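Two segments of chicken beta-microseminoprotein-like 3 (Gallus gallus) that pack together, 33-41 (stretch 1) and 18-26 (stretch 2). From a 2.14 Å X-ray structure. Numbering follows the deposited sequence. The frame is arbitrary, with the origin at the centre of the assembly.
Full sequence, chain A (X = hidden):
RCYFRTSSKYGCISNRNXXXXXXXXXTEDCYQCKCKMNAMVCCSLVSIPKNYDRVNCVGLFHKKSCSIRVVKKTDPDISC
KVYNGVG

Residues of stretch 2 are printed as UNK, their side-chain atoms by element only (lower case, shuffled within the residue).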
ATOM      1  N   CYS A  33       7.586  -0.105  -3.819  1.00 30.02           N
ATOM      2  CA  CYS A  33       8.299  -0.640  -4.967  1.00 29.49           C
ATOM      3  C   CYS A  33       9.720  -1.025  -4.576  1.00 27.91           C
ATOM      4  O   CYS A  33      10.332  -0.410  -3.698  1.00 29.08           O
ATOM      5  CB  CYS A  33       8.345   0.380  -6.106  1.00 25.22           C
ATOM      6  SG  CYS A  33       6.746   0.931  -6.736  1.00 29.76           S
ATOM      7  N   LYS A  34      10.240  -2.050  -5.245  1.00 27.69           N
ATOM      8  CA  LYS A  34      11.639  -2.430  -5.131  1.00 28.99           C
ATOM      9  C   LYS A  34      12.189  -2.715  -6.518  1.00 31.02           C
ATOM     10  O   LYS A  34      11.549  -3.400  -7.322  1.00 30.22           O
ATOM     11  CB  LYS A  34      11.833  -3.655  -4.231  1.00 30.00           C
ATOM     12  CG  LYS A  34      13.294  -4.021  -4.029  1.00 38.77           C
ATOM     13  CD  LYS A  34      13.476  -5.004  -2.887  1.00 43.96           C
ATOM     14  CE  LYS A  34      14.953  -5.215  -2.584  1.00 48.43           C
ATOM     15  NZ  LYS A  34      15.164  -6.128  -1.427  1.00 55.25           N
ATOM     16  N   CYS A  35      13.374  -2.178  -6.796  1.00 27.97           N
ATOM     17  CA  CYS A  35      14.046  -2.395  -8.070  1.00 32.46           C
ATOM     18  C   CYS A  35      14.933  -3.630  -7.950  1.00 36.91           C
ATOM     19  O   CYS A  35      15.995  -3.582  -7.322  1.00 37.00           O
ATOM     20  CB  CYS A  35      14.859  -1.168  -8.468  1.00 31.85           C
ATOM     21  SG  CYS A  35      15.652  -1.341 -10.069  1.00 40.45           S
ATOM     22  N   LYS A  36      14.494  -4.733  -8.543  1.00 39.16           N
ATOM     23  CA  LYS A  36      15.254  -5.971  -8.569  1.00 50.48           C
ATOM     24  C   LYS A  36      15.894  -6.153  -9.938  1.00 54.52           C
ATOM     25  O   LYS A  36      15.506  -5.512 -10.919  1.00 56.08           O
ATOM     26  CB  LYS A  36      14.360  -7.170  -8.232  1.00 58.18           C
ATOM     27  CG  LYS A  36      13.673  -7.063  -6.879  1.00 63.09           C
ATOM     28  CD  LYS A  36      14.666  -7.210  -5.736  1.00 68.46           C
ATOM     29  CE  LYS A  36      15.177  -8.639  -5.631  1.00 75.91           C
ATOM     30  NZ  LYS A  36      16.195  -8.793  -4.552  1.00 80.73           N
ATOM     31  N   MET A  37      16.888  -7.042  -9.990  1.00 59.21           N
ATOM     32  CA  MET A  37      17.648  -7.240 -11.220  1.00 66.33           C
ATOM     33  C   MET A  37      16.751  -7.669 -12.374  1.00 64.91           C
ATOM     34  O   MET A  37      16.976  -7.275 -13.524  1.00 68.19           O
ATOM     35  CB  MET A  37      18.750  -8.273 -10.995  1.00 76.82           C
ATOM     36  CG  MET A  37      19.858  -7.812 -10.068  1.00 82.57           C
ATOM     37  SD  MET A  37      21.441  -7.708 -10.921  1.00 92.40           S
ATOM     38  CE  MET A  37      22.564  -7.556  -9.534  1.00 94.64           C
ATOM     39  N   ASN A  38      15.729  -8.479 -12.091  1.00 63.93           N
ATOM     40  CA  ASN A  38      14.837  -8.930 -13.153  1.00 70.93           C
ATOM     41  C   ASN A  38      13.839  -7.847 -13.548  1.00 68.92           C
ATOM     42  O   ASN A  38      13.612  -7.620 -14.742  1.00 72.77           O
ATOM     43  CB  ASN A  38      14.103 -10.201 -12.724  1.00 74.25           C
ATOM     44  CG  ASN A  38      14.941 -11.448 -12.921  1.00 84.27           C
ATOM     45  OD1 ASN A  38      15.202 -12.192 -11.975  1.00 91.03           O
ATOM     46  ND2 ASN A  38      15.371 -11.682 -14.156  1.00 88.12           N
ATOM     47  N   ALA A  39      13.241  -7.168 -12.572  1.00 60.99           N
ATOM     48  CA  ALA A  39      12.214  -6.177 -12.865  1.00 53.67           C
ATOM     49  C   ALA A  39      11.951  -5.335 -11.626  1.00 44.22           C
ATOM     50  O   ALA A  39      12.443  -5.622 -10.533  1.00 38.79           O
ATOM     51  CB  ALA A  39      10.919  -6.841 -13.337  1.00 56.09           C
ATOM     52  N   MET A  40      11.166  -4.279 -11.825  1.00 39.17           N
ATOM     53  CA  MET A  40      10.612  -3.517 -10.717  1.00 32.95           C
ATOM     54  C   MET A  40       9.328  -4.183 -10.244  1.00 33.71           C
ATOM     55  O   MET A  40       8.497  -4.604 -11.054  1.00 32.84           O
ATOM     56  CB  MET A  40      10.333  -2.074 -11.142  1.00 30.56           C
ATOM     57  CG  MET A  40       9.681  -1.222 -10.058  1.00 36.88           C
ATOM     58  SD  MET A  40       9.229   0.434 -10.623  1.00 41.25           S
ATOM     59  CE  MET A  40       7.966   0.054 -11.833  1.00 43.63           C
ATOM     60  N   VAL A  41       9.173  -4.288  -8.928  1.00 26.18           N
ATOM     61  CA  VAL A  41       7.999  -4.911  -8.330  1.00 31.45           C
ATOM     62  C   VAL A  41       7.372  -3.911  -7.369  1.00 31.54           C
ATOM     63  O   VAL A  41       8.034  -3.440  -6.437  1.00 30.72           O
ATOM     64  CB  VAL A  41       8.347  -6.228  -7.611  1.00 35.49           C
ATOM     65  CG1 VAL A  41       9.607  -6.070  -6.765  1.00 38.24           C
ATOM     66  CG2 VAL A  41       7.179  -6.696  -6.760  1.00 39.11           C
ATOM     67  N   UNK A  18      15.309   7.066 -12.688  1.00 59.80           N
ATOM     68  CA  UNK A  18      16.084   5.831 -12.668  1.00 53.38           C
ATOM     69  C   UNK A  18      16.305   5.421 -11.220  1.00 53.26           C
ATOM     70  O   UNK A  18      16.843   6.201 -10.427  1.00 55.62           O
ATOM     71  c   UNK A  18      19.769   5.103 -13.660  1.00 46.17           C
ATOM     72  c   UNK A  18      17.430   5.990 -13.377  1.00 53.33           C
ATOM     73  c   UNK A  18      18.363   4.789 -13.180  1.00 47.31           C
ATOM     74  c   UNK A  18      17.804   3.557 -13.882  1.00 45.90           C
ATOM     75  N   UNK A  19      15.895   4.202 -10.884  1.00 48.01           N
ATOM     76  CA  UNK A  19      16.102   3.628  -9.561  1.00 44.46           C
ATOM     77  C   UNK A  19      17.150   2.528  -9.657  1.00 43.59           C
ATOM     78  O   UNK A  19      17.026   1.619 -10.485  1.00 48.89           O
ATOM     79  o   UNK A  19      10.524   6.800  -8.898  1.00 59.88           O
ATOM     80  c   UNK A  19      12.854   4.262 -10.089  1.00 50.93           C
ATOM     81  c   UNK A  19      14.795   3.068  -8.995  1.00 40.80           C
ATOM     82  c   UNK A  19      13.381   4.805  -7.831  1.00 45.79           C
ATOM     83  c   UNK A  19      11.813   5.171 -10.070  1.00 54.21           C
ATOM     84  c   UNK A  19      12.339   5.715  -7.803  1.00 50.18           C
ATOM     85  c   UNK A  19      11.560   5.895  -8.924  1.00 55.00           C
ATOM     86  c   UNK A  19      13.657   4.064  -8.971  1.00 46.34           C
ATOM     87  N   UNK A  20      18.181   2.613  -8.813  1.00 37.97           N
ATOM     88  CA  UNK A  20      19.232   1.601  -8.832  1.00 42.32           C
ATOM     89  C   UNK A  20      18.691   0.273  -8.309  1.00 42.47           C
ATOM     90  O   UNK A  20      17.666   0.206  -7.619  1.00 41.80           O
ATOM     91  c   UNK A  20      21.014   3.354  -8.592  1.00 45.83           C
ATOM     92  c   UNK A  20      20.453   2.061  -8.020  1.00 42.50           C
ATOM     93  c   UNK A  20      20.078   2.237  -6.556  1.00 44.17           C
ATOM     94  N   UNK A  21      19.394  -0.806  -8.653  1.00 41.31           N
ATOM     95  CA  UNK A  21      19.016  -2.125  -8.162  1.00 42.17           C
ATOM     96  C   UNK A  21      19.179  -2.183  -6.651  1.00 39.60           C
ATOM     97  O   UNK A  21      20.220  -1.795  -6.111  1.00 39.98           O
ATOM     98  c   UNK A  21      19.864  -3.214  -8.823  1.00 45.57           C
ATOM     99  c   UNK A  21      20.489  -3.222 -12.554  1.00 52.91           C
ATOM    100  c   UNK A  21      20.680  -3.099 -11.190  1.00 50.42           C
ATOM    101  c   UNK A  21      18.411  -3.729 -10.808  1.00 45.32           C
ATOM    102  c   UNK A  21      19.644  -3.344 -10.303  1.00 47.06           C
ATOM    103  c   UNK A  21      18.213  -3.854 -12.173  1.00 49.84           C
ATOM    104  c   UNK A  21      19.256  -3.600 -13.046  1.00 53.73           C
ATOM    105  N   UNK A  22      18.145  -2.668  -5.967  1.00 36.32           N
ATOM    106  CA  UNK A  22      18.103  -2.700  -4.525  1.00 39.38           C
ATOM    107  C   UNK A  22      17.350  -1.547  -3.894  1.00 43.53           C
ATOM    108  O   UNK A  22      17.084  -1.586  -2.687  1.00 47.93           O
ATOM    109  N   UNK A  23      17.001  -0.527  -4.675  1.00 40.35           N
ATOM    110  CA  UNK A  23      16.267   0.605  -4.132  1.00 34.27           C
ATOM    111  C   UNK A  23      14.854   0.190  -3.739  1.00 36.00           C
ATOM    112  O   UNK A  23      14.201  -0.594  -4.434  1.00 37.43           O
ATOM    113  c   UNK A  23      16.220   1.747  -5.149  1.00 30.99           C
ATOM    114  N   UNK A  24      14.391   0.713  -2.605  1.00 34.22           N
ATOM    115  CA  UNK A  24      13.043   0.482  -2.101  1.00 32.14           C
ATOM    116  C   UNK A  24      12.430   1.837  -1.774  1.00 33.35           C
ATOM    117  O   UNK A  24      13.077   2.673  -1.135  1.00 32.54           O
ATOM    118  c   UNK A  24      13.042  -0.429  -0.858  1.00 35.16           C
ATOM    119  c   UNK A  24      13.702  -1.765  -1.173  1.00 39.45           C
ATOM    120  c   UNK A  24      11.625  -0.635  -0.350  1.00 27.55           C
ATOM    121  N   UNK A  25      11.193   2.058  -2.213  1.00 31.70           N
ATOM    122  CA  UNK A  25      10.550   3.345  -1.983  1.00 32.96           C
ATOM    123  C   UNK A  25       9.041   3.172  -1.989  1.00 35.87           C
ATOM    124  O   UNK A  25       8.506   2.225  -2.570  1.00 30.30           O
ATOM    125  c   UNK A  25      12.233   1.621  -6.588  1.00 39.28           C
ATOM    126  n   UNK A  25       9.150   4.293  -6.247  1.00 30.96           N
ATOM    127  c   UNK A  25      10.336   2.627  -7.698  1.00 36.69           C
ATOM    128  c   UNK A  25      10.976   4.381  -3.028  1.00 35.72           C
ATOM    129  c   UNK A  25       9.341   4.757  -4.968  1.00 33.30           C
ATOM    130  c   UNK A  25      11.395   1.760  -7.704  1.00 39.24           C
ATOM    131  c   UNK A  25      12.017   2.356  -5.434  1.00 33.05           C
ATOM    132  c   UNK A  25      10.941   3.249  -5.398  1.00 31.25           C
ATOM    133  c   UNK A  25      10.424   4.146  -4.404  1.00 33.28           C
ATOM    134  c   UNK A  25      10.116   3.367  -6.535  1.00 30.93           C
ATOM    135  N   UNK A  26       8.365   4.111  -1.329  1.00 36.12           N
ATOM    136  CA  UNK A  26       6.911   4.156  -1.275  1.00 34.52           C
ATOM    137  C   UNK A  26       6.399   5.216  -2.240  1.00 40.27           C
ATOM    138  O   UNK A  26       6.983   6.298  -2.357  1.00 36.63           O
ATOM    139  c   UNK A  26       4.903   5.995   2.242  1.00 40.91           C
ATOM    140  c   UNK A  26       4.922   4.356   0.339  1.00 38.83           C
ATOM    141  c   UNK A  26       4.542   4.586   1.793  1.00 38.62           C
ATOM    142  n   UNK A  26       4.649   6.204   3.696  1.00 42.47           N
ATOM    143  c   UNK A  26       6.428   4.458   0.145  1.00 36.16           C
TER

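Position 18 carries four side-chain carbons, forked at the second, and no heteroatom. It touches nothing on stretch 1, so only the branching identifies it: L18, an exposed strand residue on whose type this contact makes little demand.

At position 19 one carbon leads to a six-carbon ring bearing an oxygen, the mark of a phenol, and CB lies 4.3 Å from CB of C35. This is Y19. Its backbone O approaches SG of C35 at 3.3 Å. Tyrosine offers carbon to the cysteine, while its hydroxyl finds a hydrogen bond just outside the stretches.

Position 20 has three carbons, one carrying the other two, directed away from stretch 1 and not touching it. It is V20, exposed and little constrained by the contact. Its backbone O lies 3.2 Å from CB of C35 and accepts a hydrogen bond from N of residue 23 at 3.1 Å, closing a type II turn.

Position 21 shows one carbon and a six-carbon ring without a heteroatom; CB points sideways, yet the ring comes nearer, touching C35, K36 and M37. Hence F21. CD1 is 3.7 Å from SG of C35 and, at the ring edge, 3.4 Å from O of K36, while CE1 lies 3.6 Å from CA of M37. A flat, wholly apolar ring suits this sulfur-rich neighbourhood, although M37 is poorly ordered.

Position 22 has no side-chain atoms, and its N donates to O of C35 at 2.7 Å in a nearly linear hydrogen bond. G22 sits in the turn with phi 97° and psi -11°, where a CB would be jammed against the carbonyl oxygen of the preceding residue.

Position 23 has a single carbon, pointing sideways and touching nothing on stretch 1: A23. So small a side chain suffices because the backbone does the work: O accepts from N of C35 at 3.0 Å and receives a CA-H contact from CA of K34 at 3.2 Å.

At position 24 one carbon again carries two, packed against the aliphatic part of K34 on the same sheet face. This is V24, beta-branched and well suited to a strand; CG2 lies 3.7 Å from CG of K34.

At position 25 one carbon leads to fused five- and six-membered rings of eight carbons and one nitrogen. CB of C33 stands over one face, 3.6 Å from the six-membered ring's centroid, and SD of M40 reaches the edge. This indole is W25, broad enough to meet both: CZ2 is 3.8 Å from SD of M40.

Position 26 bears four carbons in a row ending in nitrogen, pointing away from stretch 1: K26, whose long polar chain suits an exposed strand residue.

The contact is an antiparallel pairing continued into a turn. C33 and W25 exchange two hydrogen bonds, C33 N to W25 O at 2.8 Å and W25 N to C33 O at 3.0 Å; C35 then engages A23 and G22. Around this ladder, W25 and F21 provide aromatic surfaces for cysteine and methionine side chains.

Stretch 2 18-26: LYVFGAVWK
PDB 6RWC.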